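Local coordinates for transcriptional regulator (Pyrococcus horikoshii, PDB 1UDD), which belongs to the all-helical TenA/THI-4/PQQC family, is named a transcriptional regulator, and assembles from four copies of its chain, at residues Val80-Glu83 with Val84-Val88; Leu172-Val175 with Gly176-Arg179. All coordinates share one frame; numbering follows the deposited sequence.

Contacts 1 and 2 are both local helical contacts, and together they illustrate how one backbone pattern serves different surroundings. Contact 1 comes first along the chain, at the start of helix 82-93 with the two residues that lead into it from helix 68-79; contact 2 follows much later, as about two turns within helix 169-183. Their centres lie 20 Å apart and their nearest atoms about 8 Å, so the two do not touch. Both belong to the TENA/THI-4/PQQC family fold of this strand-free chain. Contact 1 packs on helix 36-63 and meets a second subunit, whereas contact 2 packs on helix 126-146 within its own chain.

Contact 1 (Val80-Glu83 with Val84-Val88); sequences VTVE and VENYV
V84 rests one methyl against the chain that enters its helix: CG2 sits 3.6 Å from V80 O, and the V80 side chain is a looser apolar neighbour. The first torsion of V84 sets CG1 anti to the backbone N and leaves CG2 beside that N, on the side where V80 lies. Both valines pack on L50 of helix 36-63, while V80 meets A70 and V84 meets Y66 of the second subunit. E85 supplies the first i to i+4 bond of the turn, its N lying 3.0 Å from T81 O and almost in line with that carbonyl. Its side chain then runs out past the same oxygen, with CG 3.4 Å from T81 O. T81 occupies the N-cap position without capping through its hydroxyl; OG1 instead bonds to R77 O in the preceding helix. At N86 the backbone N reaches V82 O at 3.1 Å. The side chain of N86 runs beside that of V82, pointing the same way, and its ND2 makes a weak bond to E83 OE2 at 3.3 Å, bent to 124° at the hydrogen. E83 reaches it by folding at chi2 (-49°), and its carboxylate plane is turned 50° from the amide. Y87 N binds E83 O at 2.8 Å from well outside the carbonyl plane, while the side chain leads away to F47 and A101 and its OH bonds to V43 O. The chemistry is that of a helix start: three main-chain bonds join the residues before V84 to those after it, the E83-N86 pair adds a weak polar link, and V80 and V84 give an apolar side for the fold and the subunit interface.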
loop_
_atom_site.group_PDB
_atom_site.type_symbol
_atom_site.label_atom_id
_atom_site.label_comp_id
_atom_site.label_asym_id
_atom_site.label_seq_id
_atom_site.Cartn_x
_atom_site.Cartn_y
_atom_site.Cartn_z
ATOM N N VAL A 80 9.609 9.935 -15.400
ATOM C CA VAL A 80 8.623 9.722 -16.455
ATOM C C VAL A 80 8.335 10.891 -17.378
ATOM O O VAL A 80 7.379 10.860 -18.132
ATOM C CB VAL A 80 7.296 9.196 -15.873
ATOM C CG1 VAL A 80 7.456 7.742 -15.495
ATOM C CG2 VAL A 80 6.883 10.022 -14.670
ATOM N N THR A 81 9.159 11.924 -17.333
ATOM C CA THR A 81 8.944 13.055 -18.221
ATOM C C THR A 81 10.255 13.393 -18.919
ATOM O O THR A 81 10.488 12.984 -20.056
ATOM C CB THR A 81 8.415 14.286 -17.452
ATOM O OG1 THR A 81 9.386 14.725 -16.496
ATOM C CG2 THR A 81 7.138 13.932 -16.727
ATOM N N VAL A 82 11.117 14.125 -18.231
ATOM C CA VAL A 82 12.415 14.500 -18.773
ATOM C C VAL A 82 13.154 13.258 -19.267
ATOM O O VAL A 82 13.667 13.242 -20.383
ATOM C CB VAL A 82 13.287 15.175 -17.697
ATOM C CG1 VAL A 82 14.612 15.596 -18.294
ATOM C CG2 VAL A 82 12.555 16.366 -17.092
ATOM N N GLU A 83 13.202 12.220 -18.432
ATOM C CA GLU A 83 13.909 10.990 -18.772
ATOM C C GLU A 83 13.257 10.148 -19.864
ATOM O O GLU A 83 13.948 9.440 -20.598
ATOM C CB GLU A 83 14.126 10.129 -17.520
ATOM C CG GLU A 83 15.060 10.757 -16.511
ATOM C CD GLU A 83 16.346 11.242 -17.148
ATOM O OE1 GLU A 83 17.048 10.423 -17.770
ATOM O OE2 GLU A 83 16.658 12.441 -17.029
ATOM N N VAL A 84 11.934 10.186 -19.960
ATOM C CA VAL A 84 11.271 9.447 -21.021
ATOM C C VAL A 84 11.645 10.154 -22.332
ATOM O O VAL A 84 11.855 9.505 -23.362
ATOM C CB VAL A 84 9.743 9.440 -20.838
ATOM C CG1 VAL A 84 9.067 9.108 -22.157
ATOM C CG2 VAL A 84 9.358 8.412 -19.781
ATOM N N GLU A 85 11.755 11.480 -22.280
ATOM C CA GLU A 85 12.131 12.255 -23.463
ATOM C C GLU A 85 13.543 11.903 -23.916
ATOM O O GLU A 85 13.788 11.728 -25.118
ATOM C CB GLU A 85 12.030 13.757 -23.185
ATOM C CG GLU A 85 10.593 14.271 -23.218
ATOM C CD GLU A 85 10.468 15.731 -22.809
ATOM O OE1 GLU A 85 11.111 16.589 -23.458
ATOM O OE2 GLU A 85 9.723 16.019 -21.844
ATOM N N ASN A 86 14.469 11.811 -22.959
ATOM C CA ASN A 86 15.848 11.445 -23.256
ATOM C C ASN A 86 15.891 10.013 -23.767
ATOM O O ASN A 86 16.598 9.706 -24.722
ATOM C CB ASN A 86 16.716 11.536 -22.007
ATOM C CG ASN A 86 16.871 12.950 -21.509
ATOM O OD1 ASN A 86 17.141 13.865 -22.284
ATOM N ND2 ASN A 86 16.718 13.139 -20.206
ATOM N N TYR A 87 15.128 9.137 -23.116
ATOM C CA TYR A 87 15.068 7.732 -23.490
ATOM C C TYR A 87 14.562 7.606 -24.921
ATOM O O TYR A 87 15.054 6.770 -25.684
ATOM C CB TYR A 87 14.147 6.984 -22.529
ATOM C CG TYR A 87 13.958 5.513 -22.811
ATOM C CD1 TYR A 87 15.026 4.623 -22.759
ATOM C CD2 TYR A 87 12.687 5.002 -23.080
ATOM C CE1 TYR A 87 14.830 3.255 -22.969
ATOM C CE2 TYR A 87 12.476 3.636 -23.289
ATOM C CZ TYR A 87 13.548 2.770 -23.236
ATOM O OH TYR A 87 13.329 1.428 -23.474
ATOM N N VAL A 88 13.585 8.436 -25.286
ATOM C CA VAL A 88 13.043 8.407 -26.641
ATOM C C VAL A 88 14.119 8.824 -27.645
ATOM O O VAL A 88 14.245 8.213 -28.710
ATOM C CB VAL A 88 11.809 9.336 -26.781
ATOM C CG1 VAL A 88 11.482 9.581 -28.262
ATOM C CG2 VAL A 88 10.614 8.695 -26.096
#

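Contact 2 (Leu172-Val175 with Gly176-Arg179); sequences LNLV and GRLR
Four successive i to i+4 bonds, from the N atoms of G176, R177, L178 and R179 to the carbonyl oxygens of L172, N173, L174 and V175, carry an unbroken alpha-helix through this contact at 2.9 to 3.0 Å. The carbonyls do not all meet their donors alike: G176 N stands 31° out of the plane of the L172 carbonyl, whereas R179 N approaches V175 O nearly head-on. Among the side chains, R177 folds back over the preceding turn. A bend at chi2 (127°) brings CD to 3.3 Å from N173 O, and a second at chi3 (55°) turns the guanidinium over L174. One face of that group lies over L174 CA, which stands 3.5 Å above the plane and is displaced toward the rim. NH1 lies 3.3 Å from L174 N, two donors that cannot bond each other, and also passes near N173 CB. NH2 meets carbon instead, 3.6 Å from L174 CD1, the leucine side chain crossing that of the arginine at about a right angle. L174 also touches L178 through CD1, 4.4 Å from L178 CG, a loose apolar pair one turn apart. R179 lays the aliphatic start of its chain against the carbonyl that accepts its own backbone N-H, with CG 3.6 Å from V175 O; farther along, its guanidinium has that oxygen over one face. In the fold, this part of helix 169-183 lies against helix 126-146: L174 and L178 both meet F137, V175 packs on W138, and R179 touches L134 while forming a cation-pi interaction with W138.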
loop_
_atom_site.group_PDB
_atom_site.type_symbol
_atom_site.label_atom_id
_atom_site.label_comp_id
_atom_site.label_asym_id
_atom_site.label_seq_id
_atom_site.Cartn_x
_atom_site.Cartn_y
_atom_site.Cartn_z
ATOM N N LEU A 172 25.862 13.146 -10.032
ATOM C CA LEU A 172 26.675 12.860 -8.862
ATOM C C LEU A 172 26.104 13.519 -7.616
ATOM O O LEU A 172 26.166 12.955 -6.517
ATOM C CB LEU A 172 28.104 13.354 -9.073
ATOM C CG LEU A 172 28.941 12.572 -10.087
ATOM C CD1 LEU A 172 30.324 13.213 -10.208
ATOM C CD2 LEU A 172 29.060 11.127 -9.627
ATOM N N ASN A 173 25.554 14.717 -7.776
ATOM C CA ASN A 173 25.000 15.420 -6.631
ATOM C C ASN A 173 23.703 14.776 -6.175
ATOM O O ASN A 173 23.408 14.773 -4.987
ATOM C CB ASN A 173 24.798 16.902 -6.963
ATOM C CG ASN A 173 26.103 17.696 -6.893
ATOM O OD1 ASN A 173 26.156 18.868 -7.264
ATOM N ND2 ASN A 173 27.163 17.053 -6.398
ATOM N N LEU A 174 22.949 14.222 -7.123
ATOM C CA LEU A 174 21.689 13.547 -6.821
ATOM C C LEU A 174 21.971 12.297 -5.976
ATOM O O LEU A 174 21.335 12.072 -4.941
ATOM C CB LEU A 174 20.970 13.140 -8.113
ATOM C CG LEU A 174 19.814 12.145 -7.927
ATOM C CD1 LEU A 174 18.762 12.750 -7.001
ATOM C CD2 LEU A 174 19.202 11.776 -9.275
ATOM N N VAL A 175 22.915 11.479 -6.418
ATOM C CA VAL A 175 23.267 10.286 -5.653
ATOM C C VAL A 175 23.763 10.730 -4.272
ATOM O O VAL A 175 23.424 10.122 -3.247
ATOM C CB VAL A 175 24.376 9.476 -6.352
ATOM C CG1 VAL A 175 24.649 8.193 -5.576
ATOM C CG2 VAL A 175 23.960 9.169 -7.784
ATOM N N GLY A 176 24.553 11.802 -4.253
ATOM C CA GLY A 176 25.075 12.315 -2.999
ATOM C C GLY A 176 23.932 12.610 -2.051
ATOM O O GLY A 176 23.954 12.191 -0.890
ATOM N N ARG A 177 22.924 13.326 -2.546
ATOM C CA ARG A 177 21.752 13.652 -1.745
ATOM C C ARG A 177 21.000 12.410 -1.255
ATOM O O ARG A 177 20.507 12.384 -0.123
ATOM C CB ARG A 177 20.774 14.529 -2.533
ATOM C CG ARG A 177 20.976 16.025 -2.309
ATOM C CD ARG A 177 21.137 16.749 -3.630
ATOM N NE ARG A 177 20.013 16.480 -4.522
ATOM C CZ ARG A 177 20.073 16.604 -5.844
ATOM N NH1 ARG A 177 21.205 16.995 -6.422
ATOM N NH2 ARG A 177 19.006 16.330 -6.584
ATOM N N LEU A 178 20.879 11.395 -2.102
ATOM C CA LEU A 178 20.175 10.189 -1.677
ATOM C C LEU A 178 20.939 9.552 -0.517
ATOM O O LEU A 178 20.333 9.089 0.452
ATOM C CB LEU A 178 20.027 9.200 -2.837
ATOM C CG LEU A 178 19.035 9.646 -3.934
ATOM C CD1 LEU A 178 18.947 8.602 -5.029
ATOM C CD2 LEU A 178 17.658 9.868 -3.332
ATOM N N ARG A 179 22.265 9.555 -0.600
ATOM C CA ARG A 179 23.082 8.983 0.463
ATOM C C ARG A 179 23.009 9.810 1.743
ATOM O O ARG A 179 23.059 9.258 2.846
ATOM C CB ARG A 179 24.538 8.827 0.008
ATOM C CG ARG A 179 24.724 7.695 -1.003
ATOM C CD ARG A 179 26.131 7.099 -1.021
ATOM N NE ARG A 179 27.007 7.746 -1.999
ATOM C CZ ARG A 179 27.450 8.984 -1.871
ATOM N NH1 ARG A 179 27.095 9.678 -0.803
ATOM N NH2 ARG A 179 28.205 9.540 -2.811
#